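Local coordinates for extracellular solute-binding protein, family 7 (Colwellia psychrerythraea, PDB 4PET), which binds pyruvate together with a calcium ion in the periplasm and probably delivers such a solute to a TRAP transporter, at residues K53-K56 against E57-G61; G148-G151 against N152-G155; V245-K248 against A249-L253; I328-S331 against L332-K336. One frame throughout, in Å; residues are numbered along the deposited sequence.

Interaction 1: K53-K56 against E57-G61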
loop_
_atom_site.group_PDB
_atom_site.type_symbol
_atom_site.label_atom_id
_atom_site.label_comp_id
_atom_site.label_asym_id
_atom_site.label_seq_id
_atom_site.Cartn_x
_atom_site.Cartn_y
_atom_site.Cartn_z
ATOM N N LYS A 53 -3.653 -19.512 -8.272
ATOM C CA LYS A 53 -2.487 -20.347 -8.052
ATOM C C LYS A 53 -2.234 -20.498 -6.552
ATOM O O LYS A 53 -1.988 -21.593 -6.069
ATOM C CB LYS A 53 -1.245 -19.762 -8.763
ATOM C CG LYS A 53 -0.027 -20.630 -8.606
ATOM C CD LYS A 53 1.056 -20.223 -9.595
ATOM C CE LYS A 53 2.309 -21.086 -9.475
ATOM N NZ LYS A 53 3.352 -20.593 -10.426
HETATM N N MSE A 54 -2.331 -19.398 -5.815
HETATM C CA MSE A 54 -2.093 -19.432 -4.381
HETATM C C MSE A 54 -3.087 -20.370 -3.712
HETATM O O MSE A 54 -2.723 -21.100 -2.805
HETATM C CB MSE A 54 -2.280 -18.042 -3.775
HETATM C CG MSE A 54 -1.167 -17.127 -4.009
HETATM SE SE MSE A 54 -1.527 -15.580 -2.987
HETATM C CE MSE A 54 -2.395 -14.471 -4.238
ATOM N N VAL A 55 -4.350 -20.330 -4.154
ATOM C CA VAL A 55 -5.384 -21.185 -3.595
ATOM C C VAL A 55 -5.105 -22.670 -3.894
ATOM O O VAL A 55 -5.198 -23.524 -3.019
ATOM C CB VAL A 55 -6.786 -20.820 -4.111
ATOM C CG1 VAL A 55 -7.777 -21.906 -3.720
ATOM C CG2 VAL A 55 -7.228 -19.470 -3.573
ATOM N N LYS A 56 -4.756 -22.975 -5.132
ATOM C CA LYS A 56 -4.428 -24.329 -5.517
ATOM C C LYS A 56 -3.274 -24.884 -4.696
ATOM O O LYS A 56 -3.362 -25.992 -4.147
ATOM C CB LYS A 56 -4.100 -24.369 -7.016
ATOM C CG LYS A 56 -3.767 -25.764 -7.577
ATOM C CD LYS A 56 -3.567 -25.701 -9.092
ATOM C CE LYS A 56 -3.459 -27.101 -9.703
ATOM N NZ LYS A 56 -2.208 -27.781 -9.291
ATOM N N GLU A 57 -2.212 -24.095 -4.565
ATOM C CA GLU A 57 -1.031 -24.548 -3.830
ATOM C C GLU A 57 -1.269 -24.681 -2.319
ATOM O O GLU A 57 -0.935 -25.697 -1.721
ATOM C CB GLU A 57 0.132 -23.582 -4.115
ATOM C CG GLU A 57 0.575 -23.664 -5.574
ATOM C CD GLU A 57 1.633 -22.642 -5.978
ATOM O OE1 GLU A 57 1.789 -21.615 -5.296
ATOM O OE2 GLU A 57 2.294 -22.872 -7.007
HETATM N N MSE A 58 -1.860 -23.649 -1.730
HETATM C CA MSE A 58 -2.190 -23.639 -0.318
HETATM C C MSE A 58 -3.167 -24.752 0.024
HETATM O O MSE A 58 -3.050 -25.319 1.095
HETATM C CB MSE A 58 -2.804 -22.299 0.081
HETATM C CG MSE A 58 -1.777 -21.183 0.157
HETATM SE SE MSE A 58 -2.398 -19.664 1.129
HETATM C CE MSE A 58 -3.482 -18.867 -0.256
ATOM N N SER A 59 -4.111 -25.070 -0.881
ATOM C CA SER A 59 -5.090 -26.155 -0.622
ATOM C C SER A 59 -4.629 -27.561 -1.005
ATOM O O SER A 59 -5.392 -28.536 -0.874
ATOM C CB SER A 59 -6.426 -25.837 -1.324
ATOM O OG SER A 59 -6.324 -25.941 -2.726
ATOM N N ASN A 60 -3.400 -27.680 -1.492
ATOM C CA ASN A 60 -2.913 -28.925 -2.060
ATOM C C ASN A 60 -3.903 -29.524 -3.063
ATOM O O ASN A 60 -4.145 -30.729 -3.031
ATOM C CB ASN A 60 -2.661 -29.954 -0.967
ATOM C CG ASN A 60 -1.823 -31.121 -1.435
ATOM O OD1 ASN A 60 -1.124 -31.050 -2.441
ATOM N ND2 ASN A 60 -1.874 -32.206 -0.683
ATOM N N GLY A 61 -4.499 -28.676 -3.892
ATOM C CA GLY A 61 -5.418 -29.104 -4.941
ATOM C C GLY A 61 -6.871 -29.316 -4.535
ATOM O O GLY A 61 -7.707 -29.693 -5.362
#
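Gly61 N turns back to Lys56 O (2.9 Å) and closes the C-terminal end of helix 44-58 in a Schellman motif. The bond lies in the plane of the Lys56 carbonyl; Asn60 makes the reversal with a positive phi of 48°, and its own N bonds to Glu57 O. Ahead of this cap the backbone keeps helical i to i+4 bonding, from Glu57 N to Lys53 O and from Met58 N to Met54 O.

The side-chain hydrogen bond of the turn belongs to Ser59. Its OG donates to Val55 O (2.7 Å), which also takes Ser59 N (2.9 Å); the two donors arrive from opposite faces of the carbonyl plane. OG sits between backbone N and carbonyl carbon (chi1 70°), the rotation that swings it back over the last turn. Leu63 N bonds to the same OG, tying the helix end to strand 63-68 of this beta-alpha-beta unit.

Charge enters through Lys53 and Glu57, whose side chains cross at a slant. Lys53 NZ stays 4.2 Å from Glu57 OE2, too far for a direct ion pair, while the methylene Lys53 CE comes nearer to that oxygen.

The apolar side packs on helix 255-290, with Met54 and Met58 on Ala268 and Ala264. Both are selenomethionines, and the Met58 terminal methyl CE curls back to Met54 CB at 3.8 Å.

Interaction 2: G148-G151 against N152-G155. With CA (calcium ion), chain E; PYR (pyruvic acid), chain D.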
loop_
_atom_site.group_PDB
_atom_site.type_symbol
_atom_site.label_atom_id
_atom_site.label_comp_id
_atom_site.label_asym_id
_atom_site.label_seq_id
_atom_site.Cartn_x
_atom_site.Cartn_y
_atom_site.Cartn_z
ATOM N N GLY A 148 -7.704 -5.386 -6.003
ATOM C CA GLY A 148 -6.458 -4.794 -6.460
ATOM C C GLY A 148 -6.572 -3.309 -6.751
ATOM O O GLY A 148 -7.516 -2.884 -7.433
ATOM N N ASN A 149 -5.589 -2.521 -6.287
ATOM C CA ASN A 149 -5.587 -1.093 -6.563
ATOM C C ASN A 149 -4.647 -0.741 -7.697
ATOM O O ASN A 149 -3.554 -1.302 -7.794
ATOM C CB ASN A 149 -5.155 -0.306 -5.341
ATOM C CG ASN A 149 -5.890 0.982 -5.198
ATOM O OD1 ASN A 149 -5.549 1.962 -5.830
ATOM N ND2 ASN A 149 -6.908 0.994 -4.361
ATOM N N THR A 150 -5.071 0.213 -8.519
ATOM C CA THR A 150 -4.247 0.756 -9.590
ATOM C C THR A 150 -3.420 1.949 -9.093
ATOM O O THR A 150 -2.499 2.427 -9.767
ATOM C CB THR A 150 -5.137 1.221 -10.766
ATOM O OG1 THR A 150 -6.024 2.269 -10.344
ATOM C CG2 THR A 150 -5.971 0.042 -11.309
ATOM N N GLY A 151 -3.737 2.452 -7.921
ATOM C CA GLY A 151 -3.238 3.765 -7.554
ATOM C C GLY A 151 -3.939 4.863 -8.365
ATOM O O GLY A 151 -5.001 4.655 -8.928
ATOM N N ASN A 152 -3.360 6.058 -8.362
ATOM C CA ASN A 152 -4.041 7.242 -8.867
ATOM C C ASN A 152 -4.078 7.175 -10.401
ATOM O O ASN A 152 -3.065 6.869 -11.051
ATOM C CB ASN A 152 -3.244 8.488 -8.430
ATOM C CG ASN A 152 -4.138 9.628 -8.009
ATOM O OD1 ASN A 152 -4.982 10.075 -8.776
ATOM N ND2 ASN A 152 -3.984 10.079 -6.766
ATOM N N GLN A 153 -5.230 7.427 -11.004
ATOM C CA GLN A 153 -5.342 7.212 -12.451
ATOM C C GLN A 153 -5.206 8.514 -13.222
ATOM O O GLN A 153 -5.478 9.590 -12.688
ATOM C CB GLN A 153 -6.674 6.523 -12.791
ATOM C CG GLN A 153 -6.809 5.158 -12.142
ATOM C CD GLN A 153 -7.968 4.361 -12.636
ATOM O OE1 GLN A 153 -8.844 4.889 -13.350
ATOM N NE2 GLN A 153 -7.965 3.064 -12.326
HETATM N N MSE A 154 -4.788 8.408 -14.487
HETATM C CA MSE A 154 -4.657 9.570 -15.353
HETATM C C MSE A 154 -6.050 10.012 -15.804
HETATM O O MSE A 154 -7.000 9.215 -15.768
HETATM C CB MSE A 154 -3.737 9.247 -16.558
HETATM C CG MSE A 154 -2.297 8.907 -16.146
HETATM SE SE MSE A 154 -1.375 10.495 -15.573
HETATM C CE MSE A 154 -1.332 11.369 -17.305
ATOM N N GLY A 155 -6.176 11.284 -16.190
ATOM C CA GLY A 155 -7.438 11.879 -16.606
ATOM C C GLY A 155 -7.977 11.313 -17.914
ATOM O O GLY A 155 -9.193 11.389 -18.189
HETATM CA CA CA E . -10.541 4.307 -14.862
HETATM C C PYR D . -11.941 1.371 -15.256
HETATM O O PYR D . -12.028 2.581 -15.741
HETATM O OXT PYR D . -12.833 0.516 -15.670
HETATM C CA PYR D . -10.879 1.000 -14.404
HETATM O O3 PYR D . -10.116 1.901 -13.839
HETATM C CB PYR D . -10.548 -0.440 -14.160
HETATM O O HOH W 1 -2.718 4.154 -12.210
#
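From Asn149 to Gln153 the chain leaves strand 142-149 through an Asx turn, in which Asn149 OD1 takes Gly151 N (2.8 Å) on an in-plane lone pair, and then straightens toward strand 156-158. Gly151 takes a phi of 71° and a psi of -164°, where a side chain would collide with the backbone.

Thr150, in the middle of this turn, meets Gln153, two residues past its end, beside the pyruvate pocket to which Gln153 belongs. Thr150 OG1 donates to Gly151 O at 3.0 Å, rising out of the plane of that carbonyl. With chi1 at 62°, OG1 stands between the backbone N and the carbonyl carbon, and the hydroxyl also comes against the Gln153 side chain, 3.5 Å from its CG. A valine in place of Thr150 would probably leave Gly151 O without its hydroxyl donor and disturb the packing against the Gln153 methylene CG.

Gln153 extends beyond CG and delivers its amide to the calcium ion, sharing the metal with Glu211, Glu236 and the backbone carbonyl of Trp212. Pyruvate chelates the same calcium through its carboxylate atom O and its keto oxygen O3, and Arg174 and Tyr97 hold it from elsewhere in the pocket. Asn152 faces the dimer instead, where its ND2 bonds to Asp347 of the second subunit. A single water donates to both Thr150 O and Asn152 O, at 3.0 Å each, and spans the backbone across Gly151.

Interaction 3: V245-K248 against A249-L253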
loop_
_atom_site.group_PDB
_atom_site.type_symbol
_atom_site.label_atom_id
_atom_site.label_comp_id
_atom_site.label_asym_id
_atom_site.label_seq_id
_atom_site.Cartn_x
_atom_site.Cartn_y
_atom_site.Cartn_z
ATOM N N VAL A 245 -17.710 -13.230 -4.551
ATOM C CA VAL A 245 -17.889 -14.642 -4.306
ATOM C C VAL A 245 -19.349 -14.897 -3.972
ATOM O O VAL A 245 -19.945 -14.197 -3.161
ATOM C CB VAL A 245 -17.055 -15.105 -3.108
ATOM C CG1 VAL A 245 -17.226 -16.615 -2.904
ATOM C CG2 VAL A 245 -15.611 -14.770 -3.296
ATOM N N ASN A 246 -19.924 -15.898 -4.610
ATOM C CA ASN A 246 -21.278 -16.299 -4.294
ATOM C C ASN A 246 -21.328 -16.879 -2.879
ATOM O O ASN A 246 -20.618 -17.830 -2.579
ATOM C CB ASN A 246 -21.747 -17.332 -5.319
ATOM C CG ASN A 246 -23.122 -17.851 -5.009
ATOM O OD1 ASN A 246 -23.271 -18.824 -4.271
ATOM N ND2 ASN A 246 -24.152 -17.190 -5.568
ATOM N N GLN A 247 -22.154 -16.289 -2.012
ATOM C CA GLN A 247 -22.217 -16.662 -0.583
ATOM C C GLN A 247 -22.507 -18.147 -0.388
ATOM O O GLN A 247 -21.880 -18.818 0.453
ATOM C CB GLN A 247 -23.304 -15.832 0.108
ATOM C CG GLN A 247 -23.468 -16.089 1.597
ATOM C CD GLN A 247 -22.402 -15.434 2.430
ATOM O OE1 GLN A 247 -22.209 -14.208 2.373
ATOM N NE2 GLN A 247 -21.694 -16.247 3.231
ATOM N N LYS A 248 -23.461 -18.671 -1.162
ATOM C CA LYS A 248 -23.815 -20.075 -1.049
ATOM C C LYS A 248 -22.663 -20.976 -1.434
ATOM O O LYS A 248 -22.426 -21.981 -0.776
ATOM C CB LYS A 248 -25.057 -20.393 -1.874
ATOM C CG LYS A 248 -26.337 -19.861 -1.193
ATOM C CD LYS A 248 -27.592 -20.151 -2.013
ATOM C CE LYS A 248 -28.853 -19.829 -1.218
ATOM N NZ LYS A 248 -29.071 -20.849 -0.154
ATOM N N ALA A 249 -21.899 -20.598 -2.458
ATOM C CA ALA A 249 -20.730 -21.380 -2.825
ATOM C C ALA A 249 -19.703 -21.297 -1.708
ATOM O O ALA A 249 -19.154 -22.303 -1.307
ATOM C CB ALA A 249 -20.129 -20.889 -4.155
ATOM N N TYR A 250 -19.457 -20.105 -1.197
ATOM C CA TYR A 250 -18.507 -19.958 -0.105
ATOM C C TYR A 250 -18.936 -20.831 1.106
ATOM O O TYR A 250 -18.122 -21.547 1.671
ATOM C CB TYR A 250 -18.394 -18.491 0.267
ATOM C CG TYR A 250 -17.515 -18.163 1.456
ATOM C CD1 TYR A 250 -16.157 -17.880 1.299
ATOM C CD2 TYR A 250 -18.047 -18.113 2.739
ATOM C CE1 TYR A 250 -15.363 -17.550 2.414
ATOM C CE2 TYR A 250 -17.260 -17.790 3.849
ATOM C CZ TYR A 250 -15.918 -17.506 3.671
ATOM O OH TYR A 250 -15.141 -17.178 4.756
ATOM N N ASN A 251 -20.215 -20.799 1.457
ATOM C CA ASN A 251 -20.710 -21.568 2.595
ATOM C C ASN A 251 -20.483 -23.063 2.415
ATOM O O ASN A 251 -20.369 -23.791 3.379
ATOM C CB ASN A 251 -22.206 -21.371 2.772
ATOM C CG ASN A 251 -22.599 -19.955 3.118
ATOM O OD1 ASN A 251 -21.817 -19.156 3.656
ATOM N ND2 ASN A 251 -23.855 -19.644 2.829
ATOM N N SER A 252 -20.425 -23.532 1.175
ATOM C CA SER A 252 -20.284 -24.961 0.936
ATOM C C SER A 252 -18.848 -25.427 1.224
ATOM O O SER A 252 -18.592 -26.625 1.335
ATOM C CB SER A 252 -20.688 -25.327 -0.494
ATOM O OG SER A 252 -19.711 -24.884 -1.439
ATOM N N LEU A 253 -17.908 -24.483 1.300
ATOM C CA LEU A 253 -16.514 -24.822 1.572
ATOM C C LEU A 253 -16.279 -25.182 3.031
ATOM O O LEU A 253 -16.907 -24.604 3.903
ATOM C CB LEU A 253 -15.628 -23.628 1.269
ATOM C CG LEU A 253 -15.461 -23.240 -0.190
ATOM C CD1 LEU A 253 -14.562 -22.013 -0.292
ATOM C CD2 LEU A 253 -14.881 -24.423 -0.924
#
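Asn246 OD1 accepts Ala249 N at 2.9 Å on an in-plane lone pair, an N-cap that starts helix 247-252 directly after strand 240-246. The backbone O of the same residue, Asn246 O, receives Tyr250 N (2.9 Å) in a nearly straight bond, the first main-chain i to i+4 link of the helix. Val245 CG1 touches Tyr250 CB at 3.9 Å. On the outer side, Gln247 NE2 donates to Asn251 OD1 (2.9 Å, 163° at the hydrogen). The oxygen lies in the Gln247 amide plane, yet the two amides are turned 35° against each other. A bend at chi2 (77°) folds the Gln247 chain back along the helix and brings its NE2 to Asn251. In the last turn, Ser252 OG donates to Ala249 O at 2.6 Å, joined there by Ser252 N.

One layer out, Asn246 ND2 bonds to Val83 O, which is consistent with a fixed rotation of the capping amide. Val245 and Tyr250 both pack on helix 255-290, through Met265 and through Leu261 and Thr262, while Val245 and Ala249 rest on Trp31 of strand 29-35, and Gln247 and Tyr250 lean on Met143 of strand 142-149.

Interaction 4: I328-S331 against L332-K336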
loop_
_atom_site.group_PDB
_atom_site.type_symbol
_atom_site.label_atom_id
_atom_site.label_comp_id
_atom_site.label_asym_id
_atom_site.label_seq_id
_atom_site.Cartn_x
_atom_site.Cartn_y
_atom_site.Cartn_z
ATOM N N ILE A 328 -22.621 5.858 3.769
ATOM C CA ILE A 328 -21.368 5.528 3.103
ATOM C C ILE A 328 -20.556 6.797 2.803
ATOM O O ILE A 328 -19.364 6.843 3.084
ATOM C CB ILE A 328 -21.584 4.758 1.804
ATOM C CG1 ILE A 328 -22.231 3.407 2.093
ATOM C CG2 ILE A 328 -20.223 4.512 1.127
ATOM C CD1 ILE A 328 -22.830 2.747 0.881
ATOM N N LEU A 329 -21.193 7.815 2.235
ATOM C CA LEU A 329 -20.476 9.057 1.931
ATOM C C LEU A 329 -19.969 9.789 3.191
ATOM O O LEU A 329 -18.924 10.432 3.155
ATOM C CB LEU A 329 -21.305 10.000 1.093
ATOM C CG LEU A 329 -21.662 9.438 -0.281
ATOM C CD1 LEU A 329 -22.522 10.427 -0.996
ATOM C CD2 LEU A 329 -20.397 9.093 -1.114
ATOM N N LYS A 330 -20.699 9.707 4.295
ATOM C CA LYS A 330 -20.218 10.298 5.534
ATOM C C LYS A 330 -18.981 9.583 6.048
ATOM O O LYS A 330 -18.054 10.211 6.566
ATOM C CB LYS A 330 -21.288 10.258 6.621
ATOM C CG LYS A 330 -20.772 10.769 7.976
ATOM C CD LYS A 330 -21.783 10.540 9.078
ATOM C CE LYS A 330 -21.779 11.650 10.117
ATOM N NZ LYS A 330 -20.414 12.089 10.518
ATOM N N SER A 331 -18.997 8.264 5.981
ATOM C CA SER A 331 -17.839 7.498 6.414
ATOM C C SER A 331 -16.630 7.841 5.556
ATOM O O SER A 331 -15.535 8.023 6.080
ATOM C CB SER A 331 -18.116 5.993 6.357
ATOM O OG SER A 331 -16.934 5.272 6.644
ATOM N N LEU A 332 -16.823 7.926 4.242
ATOM C CA LEU A 332 -15.722 8.243 3.334
ATOM C C LEU A 332 -15.198 9.646 3.559
ATOM O O LEU A 332 -13.989 9.865 3.526
ATOM C CB LEU A 332 -16.128 8.105 1.877
ATOM C CG LEU A 332 -16.271 6.688 1.354
ATOM C CD1 LEU A 332 -16.939 6.732 -0.001
ATOM C CD2 LEU A 332 -14.896 5.971 1.270
ATOM N N ASN A 333 -16.115 10.585 3.781
ATOM C CA ASN A 333 -15.770 11.987 3.916
ATOM C C ASN A 333 -15.027 12.239 5.255
ATOM O O ASN A 333 -13.949 12.836 5.285
ATOM C CB ASN A 333 -17.041 12.848 3.764
ATOM C CG ASN A 333 -16.770 14.332 3.940
ATOM O OD1 ASN A 333 -17.232 14.958 4.905
ATOM N ND2 ASN A 333 -16.028 14.906 3.003
ATOM N N ASP A 334 -15.584 11.733 6.347
ATOM C CA ASP A 334 -14.950 11.881 7.656
ATOM C C ASP A 334 -13.629 11.140 7.680
ATOM O O ASP A 334 -12.666 11.650 8.218
ATOM C CB ASP A 334 -15.805 11.280 8.756
ATOM C CG ASP A 334 -17.087 12.024 8.971
ATOM O OD1 ASP A 334 -17.245 13.102 8.347
ATOM O OD2 ASP A 334 -17.919 11.505 9.757
ATOM N N TYR A 335 -13.597 9.929 7.126
ATOM C CA TYR A 335 -12.369 9.154 7.142
ATOM C C TYR A 335 -11.283 9.857 6.312
ATOM O O TYR A 335 -10.158 10.036 6.784
ATOM C CB TYR A 335 -12.561 7.694 6.727
ATOM C CG TYR A 335 -11.389 6.835 7.225
ATOM C CD1 TYR A 335 -11.409 6.275 8.508
ATOM C CD2 TYR A 335 -10.239 6.645 6.440
ATOM C CE1 TYR A 335 -10.338 5.529 8.987
ATOM C CE2 TYR A 335 -9.170 5.901 6.909
ATOM C CZ TYR A 335 -9.219 5.347 8.181
ATOM O OH TYR A 335 -8.145 4.621 8.648
ATOM N N LYS A 336 -11.623 10.310 5.113
ATOM C CA LYS A 336 -10.662 11.063 4.320
ATOM C C LYS A 336 -10.134 12.278 5.080
ATOM O O LYS A 336 -8.932 12.506 5.101
ATOM C CB LYS A 336 -11.241 11.460 2.968
ATOM C CG LYS A 336 -10.233 12.254 2.120
ATOM C CD LYS A 336 -10.843 12.781 0.855
ATOM C CE LYS A 336 -11.970 13.739 1.158
ATOM N NZ LYS A 336 -11.913 14.927 0.287
#
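Lys330 and Asp334, one turn apart on the long alpha-helix 323-353, form an i to i+4 salt bridge along its outer surface, with Lys330 NZ 2.7 Å from Asp334 OD2. The lysine chain leaves with CG opposite its backbone N (chi1 175°) and bends at both chi3 and chi4, which carries the ammonium group over to the carboxylate. It meets OD2 on the syn side, the side of the other oxygen, and Lys330 CG also lies 3.4 Å from OD2, so the aspartate covers part of the aliphatic chain. Putting an alanine at Asp334 would probably leave the Lys330 ammonium without this carboxylate and set the end of its chain free to turn.

On the packed side, Ile328 and Leu332 lie alongside each other, pointing the same way. Leu332 CD1 sits 4.1 Å from Ile328 CG2 and 4.3 Å from Leu329 CD2, and the group is roofed by Phe107, Phe108 and Met115 of nearby loops and by Trp123 of helix 117-126.

Ser331 and Tyr335 share Trp123: Ser331 OG is hydrogen-bonded to its NE1, and the Tyr335 ring meets the indole edge-to-face. The Tyr335 hydroxyl extends to His278 of the second subunit. At its root, Tyr335 N bonds to Ser331 O at 2.9 Å, and Tyr335 CB lies 3.1 Å from the same oxygen.

Overall arrangement
All four contacts are local, coming in series along the chain: a helix end in interaction 1, a strand-to-loop passage in interaction 2, a helix start in interaction 3 and a mid-helix turn in interaction 4. Interactions 1 and 3 lie on the same side of the chain's centre, about 17 Å apart between centres, and both pack against helix 255-290. Interactions 2 and 3 adjoin neighbouring strands of the five-stranded sheet, 142-149 and 240-246, yet their centres are about 30 Å apart. Interaction 2 alone contributes to the calcium and pyruvate site; the centres of interactions 2 and 4 are about 20 Å apart. Interactions 1, 2 and 4 also reach the second subunit.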